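Local coordinates for DUF3863 domain-containing protein (Parabacteroides distasonis, PDB 3LM3), which is of unknown function but probably acts on carbohydrates, as a glycoside hydrolase or deacetylase, at residues 35-39 against 126-130; 29-33 against 45-51; 340-346 against 358-364. All blocks are in the same frame, centred on the assembly; numbering follows the deposited sequence.

Contact 1 of 3, residues 35-39 against 126-130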
loop_
_atom_site.group_PDB
_atom_site.type_symbol
_atom_site.label_atom_id
_atom_site.label_comp_id
_atom_site.label_asym_id
_atom_site.label_seq_id
_atom_site.Cartn_x
_atom_site.Cartn_y
_atom_site.Cartn_z
ATOM N N GLU A 35 16.418 -4.148 5.134
ATOM C CA GLU A 35 17.412 -3.264 5.745
ATOM C C GLU A 35 16.748 -1.919 6.054
ATOM O O GLU A 35 16.677 -1.004 5.231
ATOM C CB GLU A 35 18.708 -3.166 4.946
ATOM C CG GLU A 35 18.519 -2.787 3.459
ATOM C CD GLU A 35 19.762 -2.933 2.626
ATOM O OE1 GLU A 35 20.792 -3.505 3.105
ATOM O OE2 GLU A 35 19.738 -2.438 1.483
ATOM N N VAL A 36 16.262 -1.815 7.283
ATOM C CA VAL A 36 15.578 -0.602 7.743
ATOM C C VAL A 36 16.550 0.507 8.090
ATOM O O VAL A 36 16.161 1.677 8.153
ATOM C CB VAL A 36 14.705 -0.914 8.975
ATOM C CG1 VAL A 36 13.556 -1.896 8.622
ATOM C CG2 VAL A 36 15.498 -1.439 10.158
ATOM N N SER A 37 17.825 0.171 8.284
ATOM C CA SER A 37 18.870 1.170 8.465
ATOM C C SER A 37 20.171 0.633 7.893
ATOM O O SER A 37 20.180 -0.425 7.263
ATOM C CB SER A 37 18.985 1.570 9.941
ATOM O OG SER A 37 19.854 2.674 10.090
ATOM N N ARG A 38 21.269 1.338 8.104
ATOM C CA ARG A 38 22.540 0.888 7.558
ATOM C C ARG A 38 22.997 -0.441 8.169
ATOM O O ARG A 38 23.430 -1.353 7.462
ATOM C CB ARG A 38 23.625 1.933 7.801
ATOM C CG ARG A 38 23.396 3.209 7.047
ATOM C CD ARG A 38 24.467 4.253 7.345
ATOM N NE ARG A 38 24.284 5.491 6.562
ATOM C CZ ARG A 38 23.629 6.587 6.976
ATOM N NH1 ARG A 38 23.062 6.629 8.186
ATOM N NH2 ARG A 38 23.543 7.652 6.186
ATOM N N ASP A 39 22.901 -0.527 9.490
ATOM C CA ASP A 39 23.399 -1.695 10.250
ATOM C C ASP A 39 22.277 -2.616 10.727
ATOM O O ASP A 39 22.533 -3.612 11.397
ATOM C CB ASP A 39 24.243 -1.209 11.442
ATOM C CG ASP A 39 23.425 -0.382 12.455
ATOM O OD1 ASP A 39 22.585 0.441 12.058
ATOM O OD2 ASP A 39 23.595 -0.575 13.678
ATOM N N GLU A 126 17.230 9.707 9.635
ATOM C CA GLU A 126 17.694 8.959 8.481
ATOM C C GLU A 126 16.872 9.266 7.237
ATOM O O GLU A 126 17.431 9.335 6.142
ATOM C CB GLU A 126 17.754 7.459 8.808
ATOM C CG GLU A 126 18.826 7.204 9.882
ATOM C CD GLU A 126 19.075 5.749 10.216
ATOM O OE1 GLU A 126 18.436 4.872 9.602
ATOM O OE2 GLU A 126 19.929 5.506 11.106
HETATM N N MSE A 127 15.575 9.524 7.371
HETATM C CA MSE A 127 14.809 10.024 6.241
HETATM C C MSE A 127 15.419 11.317 5.721
HETATM O O MSE A 127 15.569 11.474 4.498
HETATM C CB MSE A 127 13.323 10.241 6.590
HETATM C CG MSE A 127 12.535 8.981 6.793
HETATM SE SE MSE A 127 10.623 9.208 6.896
HETATM C CE MSE A 127 10.583 10.462 8.375
ATOM N N SER A 128 15.757 12.254 6.607
ATOM C CA SER A 128 16.401 13.484 6.171
ATOM C C SER A 128 17.724 13.234 5.455
ATOM O O SER A 128 18.025 13.877 4.431
ATOM C CB SER A 128 16.570 14.418 7.351
ATOM O OG SER A 128 15.294 14.885 7.767
ATOM N N GLU A 129 18.518 12.303 5.967
ATOM C CA GLU A 129 19.790 11.966 5.315
ATOM C C GLU A 129 19.576 11.420 3.909
ATOM O O GLU A 129 20.298 11.778 2.963
ATOM C CB GLU A 129 20.556 10.922 6.153
ATOM C CG GLU A 129 21.160 11.472 7.430
ATOM C CD GLU A 129 21.768 10.411 8.345
ATOM O OE1 GLU A 129 21.660 9.187 8.051
ATOM O OE2 GLU A 129 22.293 10.814 9.407
ATOM N N ALA A 130 18.617 10.524 3.762
ATOM C CA ALA A 130 18.305 9.957 2.442
ATOM C C ALA A 130 17.789 10.995 1.468
ATOM O O ALA A 130 18.181 10.995 0.298
ATOM C CB ALA A 130 17.257 8.823 2.590
HETATM O O HOH W 1 16.134 4.459 8.142
HETATM O O HOH W 2 22.434 4.712 10.107
#
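The loop leaving strand 21-29 of the parallel sheet meets helix 120-138 of the same alpha/beta domain. E126 and E129, three residues apart on the helix, both face the loop. E126 is extended (chi1 m, chi2 t), which carries its carboxylate to S37: OG of S37 donates to OE1 of E126 at 2.7 Å. The t rotamer of S37 turns its short hydroxyl to E126, and this small polar group fits between E126 and R122, to which it is also hydrogen-bonded. Water 1 brings in the backbone, donating to O of V36 and to OE1 of E126. The CA-to-CB bond of R38 points sideways, but its m, t, t chain stretches the guanidinium to E129, also m, t, in a salt bridge. Further partners are R122, on the same helix, for E126, and E82 of helix 78-82 for NE of R38. M78 packs against R38, E126 and E129. Water 2 joins NH1 of R38 to OE2 of E126, which lie 4.4 Å apart, while OE1 of E129 accepts from NH1 of R38 at 2.9 Å and from NH2 of R38 at 3.1 Å.

Contact 2 of 3, residues 29-33 against 45-51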
loop_
_atom_site.group_PDB
_atom_site.type_symbol
_atom_site.label_atom_id
_atom_site.label_comp_id
_atom_site.label_asym_id
_atom_site.label_seq_id
_atom_site.Cartn_x
_atom_site.Cartn_y
_atom_site.Cartn_z
ATOM N N ILE A 29 14.883 -0.811 -4.849
ATOM C CA ILE A 29 16.300 -1.142 -5.005
ATOM C C ILE A 29 16.912 -1.275 -3.601
ATOM O O ILE A 29 16.748 -0.413 -2.750
ATOM C CB ILE A 29 17.059 -0.052 -5.763
ATOM C CG1 ILE A 29 16.388 0.306 -7.097
ATOM C CG2 ILE A 29 18.534 -0.469 -5.965
ATOM C CD1 ILE A 29 16.245 -0.793 -8.057
ATOM N N ARG A 30 17.648 -2.361 -3.347
ATOM C CA ARG A 30 18.167 -2.673 -2.002
ATOM C C ARG A 30 19.450 -3.478 -2.113
ATOM O O ARG A 30 19.808 -3.887 -3.208
ATOM C CB ARG A 30 17.099 -3.429 -1.189
ATOM C CG ARG A 30 16.751 -4.798 -1.720
ATOM C CD ARG A 30 15.374 -5.249 -1.303
ATOM N NE ARG A 30 15.220 -6.674 -1.506
ATOM C CZ ARG A 30 14.083 -7.332 -1.314
ATOM N NH1 ARG A 30 12.972 -6.683 -0.988
ATOM N NH2 ARG A 30 14.087 -8.667 -1.450
ATOM N N THR A 31 20.143 -3.703 -0.988
ATOM C CA THR A 31 21.306 -4.581 -0.919
ATOM C C THR A 31 20.996 -5.861 -0.160
ATOM O O THR A 31 21.694 -6.852 -0.315
ATOM C CB THR A 31 22.572 -3.920 -0.325
ATOM O OG1 THR A 31 22.573 -3.998 1.114
ATOM C CG2 THR A 31 22.798 -2.476 -0.829
ATOM N N THR A 32 19.990 -5.829 0.691
ATOM C CA THR A 32 19.479 -6.992 1.439
ATOM C C THR A 32 17.968 -6.764 1.611
ATOM O O THR A 32 17.488 -5.627 1.399
ATOM C CB THR A 32 20.142 -7.151 2.826
ATOM O OG1 THR A 32 19.730 -6.070 3.682
ATOM C CG2 THR A 32 21.653 -7.178 2.762
ATOM N N PRO A 33 17.177 -7.803 1.956
ATOM C CA PRO A 33 15.743 -7.631 1.829
ATOM C C PRO A 33 15.056 -6.670 2.774
ATOM O O PRO A 33 14.131 -5.975 2.357
ATOM C CB PRO A 33 15.182 -9.049 2.027
ATOM C CG PRO A 33 16.270 -9.930 1.592
ATOM C CD PRO A 33 17.538 -9.234 2.024
ATOM N N ARG A 45 19.956 -12.251 3.677
ATOM C CA ARG A 45 20.330 -12.489 2.287
ATOM C C ARG A 45 21.094 -11.320 1.655
ATOM O O ARG A 45 20.603 -10.195 1.615
ATOM C CB ARG A 45 19.103 -12.795 1.445
ATOM C CG ARG A 45 19.435 -13.052 -0.034
ATOM C CD ARG A 45 18.206 -12.822 -0.860
ATOM N NE ARG A 45 17.172 -13.809 -0.598
ATOM C CZ ARG A 45 15.877 -13.633 -0.811
ATOM N NH1 ARG A 45 15.385 -12.466 -1.225
ATOM N NH2 ARG A 45 15.041 -14.641 -0.571
ATOM N N ASP A 46 22.267 -11.606 1.117
ATOM C CA ASP A 46 23.088 -10.644 0.387
ATOM C C ASP A 46 22.596 -10.604 -1.062
ATOM O O ASP A 46 22.734 -11.590 -1.795
ATOM C CB ASP A 46 24.547 -11.064 0.457
ATOM C CG ASP A 46 25.476 -10.191 -0.360
ATOM O OD1 ASP A 46 25.046 -9.284 -1.087
ATOM O OD2 ASP A 46 26.718 -10.395 -0.305
ATOM N N GLU A 47 21.991 -9.482 -1.467
ATOM C CA GLU A 47 21.431 -9.335 -2.807
ATOM C C GLU A 47 22.235 -8.439 -3.735
ATOM O O GLU A 47 21.709 -8.006 -4.775
ATOM C CB GLU A 47 19.991 -8.818 -2.715
ATOM C CG GLU A 47 19.009 -9.790 -2.100
ATOM C CD GLU A 47 17.612 -9.252 -2.069
ATOM O OE1 GLU A 47 17.465 -8.002 -2.070
ATOM O OE2 GLU A 47 16.623 -10.005 -2.026
ATOM N N VAL A 48 23.498 -8.143 -3.411
ATOM C CA VAL A 48 24.304 -7.333 -4.298
ATOM C C VAL A 48 24.282 -7.854 -5.735
ATOM O O VAL A 48 24.065 -7.094 -6.670
ATOM C CB VAL A 48 25.728 -7.172 -3.742
ATOM C CG1 VAL A 48 26.653 -6.601 -4.799
ATOM C CG2 VAL A 48 25.670 -6.310 -2.461
ATOM N N ASP A 49 24.451 -9.162 -5.914
ATOM C CA ASP A 49 24.503 -9.740 -7.233
ATOM C C ASP A 49 23.140 -9.868 -7.890
ATOM O O ASP A 49 23.042 -10.154 -9.074
ATOM C CB ASP A 49 25.190 -11.109 -7.173
ATOM C CG ASP A 49 26.644 -11.031 -6.715
ATOM O OD1 ASP A 49 27.290 -9.954 -6.761
ATOM O OD2 ASP A 49 27.163 -12.088 -6.287
ATOM N N TRP A 50 22.065 -9.607 -7.132
ATOM C CA TRP A 50 20.696 -9.699 -7.618
ATOM C C TRP A 50 20.212 -8.368 -8.217
ATOM O O TRP A 50 19.086 -8.283 -8.730
ATOM C CB TRP A 50 19.741 -10.094 -6.482
ATOM C CG TRP A 50 20.033 -11.413 -5.811
ATOM C CD1 TRP A 50 21.239 -11.969 -5.589
ATOM C CD2 TRP A 50 19.067 -12.302 -5.253
ATOM N NE1 TRP A 50 21.095 -13.176 -4.934
ATOM C CE2 TRP A 50 19.766 -13.399 -4.715
ATOM C CE3 TRP A 50 17.681 -12.287 -5.176
ATOM C CZ2 TRP A 50 19.109 -14.472 -4.104
ATOM C CZ3 TRP A 50 17.038 -13.356 -4.567
ATOM C CH2 TRP A 50 17.751 -14.416 -4.051
ATOM N N HIS A 51 21.077 -7.347 -8.148
ATOM C CA HIS A 51 20.781 -6.006 -8.619
ATOM C C HIS A 51 21.765 -5.678 -9.729
ATOM O O HIS A 51 22.959 -5.563 -9.494
ATOM C CB HIS A 51 20.854 -4.973 -7.492
ATOM C CG HIS A 51 19.752 -5.121 -6.490
ATOM N ND1 HIS A 51 19.787 -6.040 -5.467
ATOM C CD2 HIS A 51 18.533 -4.534 -6.428
ATOM C CE1 HIS A 51 18.641 -5.985 -4.799
ATOM N NE2 HIS A 51 17.866 -5.070 -5.358
HETATM O O HOH W 3 24.405 -7.110 0.764
#
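Two arginines share one buried carboxylate. NE of R30 donates to OE1 of E47 at 2.7 Å and NH2 of R30 to OE2 of E47 at 2.9 Å, a nearly straight two-pronged salt bridge, while NH1 of R45 reaches the same OE2 of E47 at 2.9 Å. The like charges come close, NH2 of R30 lying 4.0 Å from NH1 of R45, and the acid between them offsets that repulsion; OE2 of E47 also accepts from Q289. Glutamate is long enough, with chi1 m and chi2 t, to reach both guanidinium groups from a CB that points toward segment 29-33. The backbones meet where N of E47 donates to O of T31 at 2.9 Å. These segments belong to the connection from strand 21-29 to helix 53-64, one beta-to-alpha link of the parallel-sheet domain, and the contact folds that long link back on itself just beyond the strand. On the side of 45-51, D46 forms an Asx turn, its OD1 accepting from N of V48 at 3.0 Å, and a 3-10 turn follows at 48-50. Water 3 donates to O of T31 and, weakly, to OD1 of D46. P33, whose rigid ring has no NH to satisfy, packs its CG 3.6 Å from OE2 of E47 and 3.9 Å from NH1 of R45. H51 touches I29, CG2 of I29 lying 4.1 Å from CD2 of H51, and its ring is held in place by ND1 of H51 donating to O of E47 at 2.8 Å.

Contact 3 of 3, residues 340-346 against 358-364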
loop_
_atom_site.group_PDB
_atom_site.type_symbol
_atom_site.label_atom_id
_atom_site.label_comp_id
_atom_site.label_asym_id
_atom_site.label_seq_id
_atom_site.Cartn_x
_atom_site.Cartn_y
_atom_site.Cartn_z
ATOM N N ASN A 340 -15.336 9.542 1.887
ATOM C CA ASN A 340 -16.167 8.493 2.431
ATOM C C ASN A 340 -16.092 7.389 1.388
ATOM O O ASN A 340 -16.615 7.551 0.297
ATOM C CB ASN A 340 -17.599 9.010 2.651
ATOM C CG ASN A 340 -18.492 8.020 3.344
ATOM O OD1 ASN A 340 -18.313 6.829 3.246
ATOM N ND2 ASN A 340 -19.483 8.545 4.077
ATOM N N TYR A 341 -15.357 6.318 1.680
ATOM C CA TYR A 341 -15.066 5.290 0.689
ATOM C C TYR A 341 -15.919 4.040 0.868
ATOM O O TYR A 341 -16.204 3.612 1.999
ATOM C CB TYR A 341 -13.616 4.870 0.747
ATOM C CG TYR A 341 -12.614 5.989 0.670
ATOM C CD1 TYR A 341 -12.586 6.879 -0.408
ATOM C CD2 TYR A 341 -11.648 6.143 1.657
ATOM C CE1 TYR A 341 -11.632 7.886 -0.499
ATOM C CE2 TYR A 341 -10.684 7.144 1.585
ATOM C CZ TYR A 341 -10.692 8.018 0.509
ATOM O OH TYR A 341 -9.711 8.991 0.401
ATOM N N ARG A 342 -16.347 3.498 -0.257
ATOM C CA ARG A 342 -17.118 2.264 -0.305
ATOM C C ARG A 342 -16.546 1.361 -1.384
ATOM O O ARG A 342 -16.126 1.846 -2.445
ATOM C CB ARG A 342 -18.577 2.553 -0.636
ATOM C CG ARG A 342 -19.290 3.309 0.461
ATOM C CD ARG A 342 -20.674 3.748 0.037
ATOM N NE ARG A 342 -20.555 4.670 -1.075
ATOM C CZ ARG A 342 -21.496 4.971 -1.963
ATOM N NH1 ARG A 342 -22.714 4.422 -1.892
ATOM N NH2 ARG A 342 -21.217 5.852 -2.928
ATOM N N PHE A 343 -16.537 0.058 -1.090
ATOM C CA PHE A 343 -16.182 -0.976 -2.043
ATOM C C PHE A 343 -17.129 -2.142 -1.941
ATOM O O PHE A 343 -17.620 -2.436 -0.852
ATOM C CB PHE A 343 -14.748 -1.478 -1.809
ATOM C CG PHE A 343 -13.728 -0.394 -1.882
ATOM C CD1 PHE A 343 -13.262 0.054 -3.104
ATOM C CD2 PHE A 343 -13.250 0.207 -0.732
ATOM C CE1 PHE A 343 -12.370 1.115 -3.170
ATOM C CE2 PHE A 343 -12.324 1.272 -0.809
ATOM C CZ PHE A 343 -11.884 1.704 -2.031
ATOM N N VAL A 344 -17.353 -2.797 -3.071
ATOM C CA VAL A 344 -18.115 -4.050 -3.139
ATOM C C VAL A 344 -17.324 -5.030 -3.992
ATOM O O VAL A 344 -16.832 -4.653 -5.069
ATOM C CB VAL A 344 -19.507 -3.840 -3.753
ATOM C CG1 VAL A 344 -20.221 -5.187 -3.953
ATOM C CG2 VAL A 344 -20.335 -2.883 -2.902
ATOM N N GLU A 345 -17.173 -6.262 -3.526
ATOM C CA GLU A 345 -16.449 -7.283 -4.286
ATOM C C GLU A 345 -17.068 -8.636 -4.086
ATOM O O GLU A 345 -17.393 -8.994 -2.973
ATOM C CB GLU A 345 -15.003 -7.354 -3.820
ATOM C CG GLU A 345 -14.181 -8.384 -4.601
ATOM C CD GLU A 345 -13.006 -8.947 -3.872
ATOM O OE1 GLU A 345 -12.642 -8.430 -2.798
ATOM O OE2 GLU A 345 -12.378 -9.909 -4.419
ATOM N N ARG A 346 -17.206 -9.386 -5.171
ATOM C CA ARG A 346 -17.423 -10.831 -5.094
ATOM C C ARG A 346 -16.146 -11.554 -5.472
ATOM O O ARG A 346 -15.298 -11.022 -6.196
ATOM C CB ARG A 346 -18.578 -11.295 -5.967
ATOM C CG ARG A 346 -19.898 -10.874 -5.440
ATOM C CD ARG A 346 -21.026 -11.297 -6.355
ATOM N NE ARG A 346 -22.302 -11.005 -5.720
ATOM C CZ ARG A 346 -23.475 -11.486 -6.139
ATOM N NH1 ARG A 346 -23.543 -12.264 -7.205
ATOM N NH2 ARG A 346 -24.575 -11.167 -5.470
ATOM N N GLU A 358 -19.510 -12.230 -0.936
ATOM C CA GLU A 358 -19.646 -10.840 -1.301
ATOM C C GLU A 358 -19.221 -10.024 -0.096
ATOM O O GLU A 358 -19.773 -10.197 1.029
ATOM C CB GLU A 358 -21.075 -10.484 -1.672
ATOM C CG GLU A 358 -21.228 -9.030 -2.054
ATOM C CD GLU A 358 -22.613 -8.743 -2.589
ATOM O OE1 GLU A 358 -22.868 -9.005 -3.780
ATOM O OE2 GLU A 358 -23.454 -8.291 -1.801
ATOM N N ILE A 359 -18.221 -9.153 -0.289
ATOM C CA ILE A 359 -17.739 -8.285 0.784
ATOM C C ILE A 359 -18.059 -6.844 0.454
ATOM O O ILE A 359 -17.939 -6.431 -0.707
ATOM C CB ILE A 359 -16.224 -8.487 1.082
ATOM C CG1 ILE A 359 -15.822 -7.748 2.366
ATOM C CG2 ILE A 359 -15.317 -8.041 -0.103
ATOM C CD1 ILE A 359 -14.473 -8.237 2.890
ATOM N N LYS A 360 -18.480 -6.082 1.460
ATOM C CA LYS A 360 -18.685 -4.666 1.326
ATOM C C LYS A 360 -17.847 -3.973 2.392
ATOM O O LYS A 360 -17.972 -4.278 3.584
ATOM C CB LYS A 360 -20.150 -4.293 1.515
ATOM C CG LYS A 360 -21.050 -4.834 0.430
ATOM C CD LYS A 360 -22.487 -4.380 0.573
ATOM C CE LYS A 360 -23.280 -4.849 -0.634
ATOM N NZ LYS A 360 -24.755 -4.521 -0.560
ATOM N N TRP A 361 -17.036 -3.000 1.979
ATOM C CA TRP A 361 -16.272 -2.150 2.907
ATOM C C TRP A 361 -16.818 -0.733 2.884
ATOM O O TRP A 361 -17.229 -0.240 1.829
ATOM C CB TRP A 361 -14.796 -2.080 2.494
ATOM C CG TRP A 361 -13.918 -3.126 3.096
ATOM C CD1 TRP A 361 -13.403 -4.234 2.478
ATOM C CD2 TRP A 361 -13.480 -3.185 4.456
ATOM N NE1 TRP A 361 -12.634 -4.961 3.369
ATOM C CE2 TRP A 361 -12.666 -4.330 4.588
ATOM C CE3 TRP A 361 -13.687 -2.375 5.586
ATOM C CZ2 TRP A 361 -12.088 -4.688 5.795
ATOM C CZ3 TRP A 361 -13.105 -2.748 6.789
ATOM C CH2 TRP A 361 -12.309 -3.879 6.880
ATOM N N PHE A 362 -16.825 -0.109 4.060
ATOM C CA PHE A 362 -17.199 1.281 4.285
ATOM C C PHE A 362 -16.090 1.899 5.117
ATOM O O PHE A 362 -15.713 1.337 6.152
ATOM C CB PHE A 362 -18.526 1.356 5.055
ATOM C CG PHE A 362 -19.653 0.631 4.383
ATOM C CD1 PHE A 362 -19.790 -0.741 4.527
ATOM C CD2 PHE A 362 -20.568 1.320 3.566
ATOM C CE1 PHE A 362 -20.818 -1.427 3.920
ATOM C CE2 PHE A 362 -21.611 0.623 2.944
ATOM C CZ PHE A 362 -21.716 -0.743 3.117
HETATM N N MSE A 363 -15.561 3.027 4.682
HETATM C CA MSE A 363 -14.470 3.679 5.390
HETATM C C MSE A 363 -14.705 5.182 5.427
HETATM O O MSE A 363 -14.915 5.820 4.385
HETATM C CB MSE A 363 -13.134 3.411 4.683
HETATM C CG MSE A 363 -12.737 1.963 4.643
HETATM SE SE MSE A 363 -11.554 1.559 3.171
HETATM C CE MSE A 363 -11.181 -0.334 3.562
ATOM N N ASN A 364 -14.698 5.727 6.631
ATOM C CA ASN A 364 -14.877 7.168 6.799
ATOM C C ASN A 364 -13.985 7.649 7.964
ATOM O O ASN A 364 -13.243 6.866 8.550
ATOM C CB ASN A 364 -16.360 7.499 6.997
ATOM C CG ASN A 364 -16.929 6.842 8.226
ATOM O OD1 ASN A 364 -16.546 7.150 9.348
ATOM N ND2 ASN A 364 -17.821 5.863 8.008
#
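Strands 341-346 and 358-363 run antiparallel, their axes 4.7 Å apart at closest and 173° between directions. Y341-M363, F343-W361 and E345-I359 are hydrogen-bonded pairs with two N-to-O bonds each, N of Y341 to O of M363 at 2.8 Å among them. R342-F362, V344-K360 and R346-E358 are the non-hydrogen-bonded pairs. Side chains alternate. Y341, F343, E345, I359, W361 and M363 share one face, where helix 255-277 packs against the first three. Bulky apolar F343, I359, W361 and M363 suit it; OH of Y341 is hydrogen-bonded to O of P191, and buried OE2 of E345 to NE2 of H264. Selenomethionine M363 makes a Met-aromatic contact, its SE 4.1 Å from CE2 of F343 at the ring edge. On the other face CG of R342 touches CD2 of F362 at 3.9 Å before the chain turns away to O of L276, V344 packs on K360, and NE of R346 salt-bridges OE1 of E358 at 2.8 Å; R373 takes E358's other oxygen. This is a beta hairpin edging a four-stranded antiparallel meander, 341-346 outermost.

How the contacts relate
Contacts 1 and 2 both fasten the loop after strand 21-29, and they touch where OE2 of E35 packs 3.8 Å from C of R30; E35 also accepts from T31 and T32, tying the two together. Contact 1 fixes that loop to a helix distant in sequence, contact 2 to its own continuation. Contact 3 lies on the opposite side of the chain's centre, its centre about 36 Å from that of contact 1, in the antiparallel sheet. All three are mostly buried, with contact 2 reaching the surface at D46. Contacts 1 and 2 are held mainly by charged side chains and bridging waters, with one backbone bond in contact 2; contact 3 relies on repeated backbone bonds and apolar packing.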